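Putative diflavin flavoprotein A 3 (Nostoc sp., PDB 3FNI) probably passes electrons from NADH to oxygen, reducing it to water, with this chain forming its flavodoxin-like domain, of a kind that binds FMN. Local coordinates at residues L60-A70 with V90-E101. Numbering follows the deposited sequence.
Sequences LVIGMSPAASA and VGIFETGGGDDE
With CG set between its own backbone N and carbonyl carbon (chi1 66°), F93 swings its ring across to G63, while bends at chi2 and chi3 lay SE of the selenomethionine M64 by I92 and its CE by E101. The two groups sit at the C-terminal end of neighbouring strands in a flavodoxin-like beta-alpha-beta crossover, in which helix 70-83 joins strands 57-63 and 89-93; segments 60-63 and 90-93 run parallel, their axes 19° apart. A ladder of backbone bonds sets the register: G91 N bonds to L60 O, I62 N to G91 O, F93 N to I62 O and, past the strand end, M64 N to F93 O (3.1 Å). On the face toward helix 18-31, G63 CA sits 3.6 Å from the F93 ring centroid and 15° off its normal, a CH-pi contact, and V61 CG1 meets the ring edge in plane, 4.0 Å from F93 CE2. Replacing F93 with an alanine would probably leave G63 CA and V61 CG1 without this aromatic cover and open a gap beneath helix 18-31. On the other face, M64 SE lies 3.5 Å from I92 CG2, and I92 continues the apolar layer toward helix 103-112. Beyond the strands, the loops that in flavodoxins border the FMN site close on each other: A67 N donates to D99 O (2.6 Å), whereas E101 N to S65 O is weak. Within 90-101, D100 braces the turn, its OD2 receiving T95 N through the syn lone pair at 2.8 Å, and T95 OG1 in turn accepts G97 N at 3.0 Å in an ST turn.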
loop_
_atom_site.group_PDB
_atom_site.type_symbol
_atom_site.label_atom_id
_atom_site.label_comp_id
_atom_site.label_asym_id
_atom_site.label_seq_id
_atom_site.Cartn_x
_atom_site.Cartn_y
_atom_site.Cartn_z
ATOM N N LEU A 60 -0.784 -4.956 2.794
ATOM C CA LEU A 60 -1.247 -3.682 2.249
ATOM C C LEU A 60 -0.116 -2.726 1.873
ATOM O O LEU A 60 0.920 -2.663 2.534
ATOM C CB LEU A 60 -2.179 -2.997 3.250
ATOM C CG LEU A 60 -3.402 -3.805 3.691
ATOM C CD1 LEU A 60 -3.989 -3.202 4.946
ATOM C CD2 LEU A 60 -4.425 -3.846 2.568
ATOM N N VAL A 61 -0.324 -1.985 0.792
ATOM C CA VAL A 61 0.658 -1.025 0.334
ATOM C C VAL A 61 -0.117 0.227 -0.023
ATOM O O VAL A 61 -1.057 0.183 -0.820
ATOM C CB VAL A 61 1.433 -1.552 -0.886
ATOM C CG1 VAL A 61 2.502 -0.550 -1.314
ATOM C CG2 VAL A 61 2.079 -2.888 -0.534
ATOM N N ILE A 62 0.275 1.340 0.591
ATOM C CA ILE A 62 -0.394 2.611 0.370
ATOM C C ILE A 62 0.524 3.680 -0.205
ATOM O O ILE A 62 1.669 3.825 0.215
ATOM C CB ILE A 62 -0.998 3.152 1.684
ATOM C CG1 ILE A 62 -1.828 2.065 2.372
ATOM C CG2 ILE A 62 -1.852 4.382 1.393
ATOM C CD1 ILE A 62 -2.921 1.483 1.516
ATOM N N GLY A 63 -0.001 4.419 -1.179
ATOM C CA GLY A 63 0.746 5.500 -1.794
ATOM C C GLY A 63 0.095 6.790 -1.333
ATOM O O GLY A 63 -1.127 6.859 -1.239
HETATM N N MSE A 64 0.892 7.809 -1.030
HETATM C CA MSE A 64 0.341 9.074 -0.566
HETATM C C MSE A 64 -0.450 9.811 -1.644
HETATM O O MSE A 64 -0.132 9.738 -2.832
HETATM C CB MSE A 64 1.457 9.978 -0.037
HETATM C CG MSE A 64 2.267 9.366 1.100
HETATM SE SE MSE A 64 1.161 8.613 2.507
HETATM C CE MSE A 64 0.252 10.234 3.061
ATOM N N SER A 65 -1.490 10.519 -1.216
ATOM C CA SER A 65 -2.327 11.273 -2.130
ATOM C C SER A 65 -2.016 12.760 -2.079
ATOM O O SER A 65 -1.404 13.253 -1.125
ATOM C CB SER A 65 -3.800 11.048 -1.810
ATOM O OG SER A 65 -4.229 9.792 -2.303
ATOM N N PRO A 66 -2.440 13.501 -3.113
ATOM C CA PRO A 66 -2.183 14.939 -3.146
ATOM C C PRO A 66 -2.959 15.667 -2.058
ATOM O O PRO A 66 -4.117 15.353 -1.795
ATOM C CB PRO A 66 -2.640 15.342 -4.547
ATOM C CG PRO A 66 -2.510 14.073 -5.339
ATOM C CD PRO A 66 -3.021 13.045 -4.387
ATOM N N ALA A 67 -2.306 16.630 -1.421
ATOM C CA ALA A 67 -2.940 17.416 -0.381
ATOM C C ALA A 67 -3.996 18.315 -1.017
ATOM O O ALA A 67 -4.688 19.061 -0.325
ATOM C CB ALA A 67 -1.905 18.255 0.341
ATOM N N ALA A 68 -4.118 18.231 -2.340
ATOM C CA ALA A 68 -5.084 19.031 -3.084
ATOM C C ALA A 68 -6.392 18.273 -3.320
ATOM O O ALA A 68 -7.417 18.883 -3.624
ATOM C CB ALA A 68 -4.479 19.470 -4.430
ATOM N N SER A 69 -6.356 16.948 -3.188
ATOM C CA SER A 69 -7.553 16.126 -3.385
ATOM C C SER A 69 -8.043 15.539 -2.068
ATOM O O SER A 69 -8.725 14.513 -2.054
ATOM C CB SER A 69 -7.268 14.977 -4.358
ATOM O OG SER A 69 -6.803 15.453 -5.605
ATOM N N ALA A 70 -7.694 16.195 -0.966
ATOM C CA ALA A 70 -8.080 15.738 0.363
ATOM C C ALA A 70 -9.561 15.377 0.478
ATOM O O ALA A 70 -9.911 14.223 0.734
ATOM C CB ALA A 70 -7.720 16.803 1.399
ATOM N N VAL A 90 1.406 -3.490 6.673
ATOM C CA VAL A 90 1.220 -2.387 5.744
ATOM C C VAL A 90 2.488 -1.565 5.514
ATOM O O VAL A 90 3.234 -1.273 6.452
ATOM C CB VAL A 90 0.067 -1.460 6.250
ATOM C CG1 VAL A 90 0.514 -0.707 7.500
ATOM C CG2 VAL A 90 -0.385 -0.505 5.152
ATOM N N GLY A 91 2.724 -1.218 4.248
ATOM C CA GLY A 91 3.872 -0.408 3.871
ATOM C C GLY A 91 3.374 0.833 3.147
ATOM O O GLY A 91 2.357 0.771 2.460
ATOM N N ILE A 92 4.085 1.949 3.275
ATOM C CA ILE A 92 3.656 3.200 2.649
ATOM C C ILE A 92 4.777 3.922 1.898
ATOM O O ILE A 92 5.911 3.991 2.373
ATOM C CB ILE A 92 3.063 4.161 3.723
ATOM C CG1 ILE A 92 1.841 3.493 4.384
ATOM C CG2 ILE A 92 2.691 5.504 3.089
ATOM C CD1 ILE A 92 1.237 4.259 5.560
ATOM N N PHE A 93 4.454 4.467 0.726
ATOM C CA PHE A 93 5.448 5.190 -0.055
ATOM C C PHE A 93 5.007 6.586 -0.449
ATOM O O PHE A 93 3.809 6.856 -0.592
ATOM C CB PHE A 93 5.835 4.398 -1.312
ATOM C CG PHE A 93 4.722 4.236 -2.317
ATOM C CD1 PHE A 93 4.500 5.196 -3.301
ATOM C CD2 PHE A 93 3.912 3.103 -2.298
ATOM C CE1 PHE A 93 3.497 5.026 -4.254
ATOM C CE2 PHE A 93 2.905 2.925 -3.247
ATOM C CZ PHE A 93 2.699 3.886 -4.225
ATOM N N GLU A 94 5.997 7.470 -0.590
ATOM C CA GLU A 94 5.784 8.850 -1.011
ATOM C C GLU A 94 5.773 8.785 -2.527
ATOM O O GLU A 94 6.277 7.825 -3.104
ATOM C CB GLU A 94 6.932 9.765 -0.563
ATOM C CG GLU A 94 7.056 9.978 0.925
ATOM C CD GLU A 94 7.937 11.182 1.269
ATOM O OE1 GLU A 94 8.817 11.536 0.462
ATOM O OE2 GLU A 94 7.757 11.767 2.350
ATOM N N THR A 95 5.230 9.806 -3.180
ATOM C CA THR A 95 5.146 9.788 -4.636
ATOM C C THR A 95 6.162 10.647 -5.372
ATOM O O THR A 95 6.452 10.393 -6.538
ATOM C CB THR A 95 3.756 10.238 -5.099
ATOM O OG1 THR A 95 3.605 11.638 -4.829
ATOM C CG2 THR A 95 2.669 9.453 -4.364
ATOM N N GLY A 96 6.698 11.656 -4.698
ATOM C CA GLY A 96 7.643 12.536 -5.351
ATOM C C GLY A 96 6.880 13.487 -6.261
ATOM O O GLY A 96 7.457 14.078 -7.168
ATOM N N GLY A 97 5.577 13.632 -6.017
ATOM C CA GLY A 97 4.750 14.509 -6.829
ATOM C C GLY A 97 4.762 15.964 -6.394
ATOM O O GLY A 97 4.374 16.847 -7.161
ATOM N N GLY A 98 5.187 16.215 -5.156
ATOM C CA GLY A 98 5.265 17.579 -4.648
ATOM C C GLY A 98 4.078 18.078 -3.842
ATOM O O GLY A 98 4.112 19.188 -3.312
ATOM N N ASP A 99 3.031 17.269 -3.742
ATOM C CA ASP A 99 1.841 17.663 -3.000
ATOM C C ASP A 99 1.439 16.569 -2.014
ATOM O O ASP A 99 0.326 16.581 -1.489
ATOM C CB ASP A 99 0.685 17.932 -3.971
ATOM C CG ASP A 99 -0.393 18.825 -3.373
ATOM O OD1 ASP A 99 -1.455 18.998 -4.011
ATOM O OD2 ASP A 99 -0.177 19.364 -2.269
ATOM N N ASP A 100 2.348 15.630 -1.765
ATOM C CA ASP A 100 2.085 14.523 -0.847
ATOM C C ASP A 100 1.527 14.963 0.491
ATOM O O ASP A 100 1.926 15.985 1.058
ATOM C CB ASP A 100 3.360 13.710 -0.581
ATOM C CG ASP A 100 3.652 12.697 -1.662
ATOM O OD1 ASP A 100 3.059 12.805 -2.747
ATOM O OD2 ASP A 100 4.487 11.792 -1.427
ATOM N N GLU A 101 0.603 14.156 0.989
ATOM C CA GLU A 101 -0.022 14.377 2.273
ATOM C C GLU A 101 1.051 13.887 3.249
ATOM O O GLU A 101 1.860 13.030 2.894
ATOM C CB GLU A 101 -1.278 13.509 2.371
ATOM C CG GLU A 101 -2.232 13.894 3.474
ATOM C CD GLU A 101 -2.940 15.201 3.197
ATOM O OE1 GLU A 101 -3.628 15.292 2.155
ATOM O OE2 GLU A 101 -2.809 16.135 4.016
#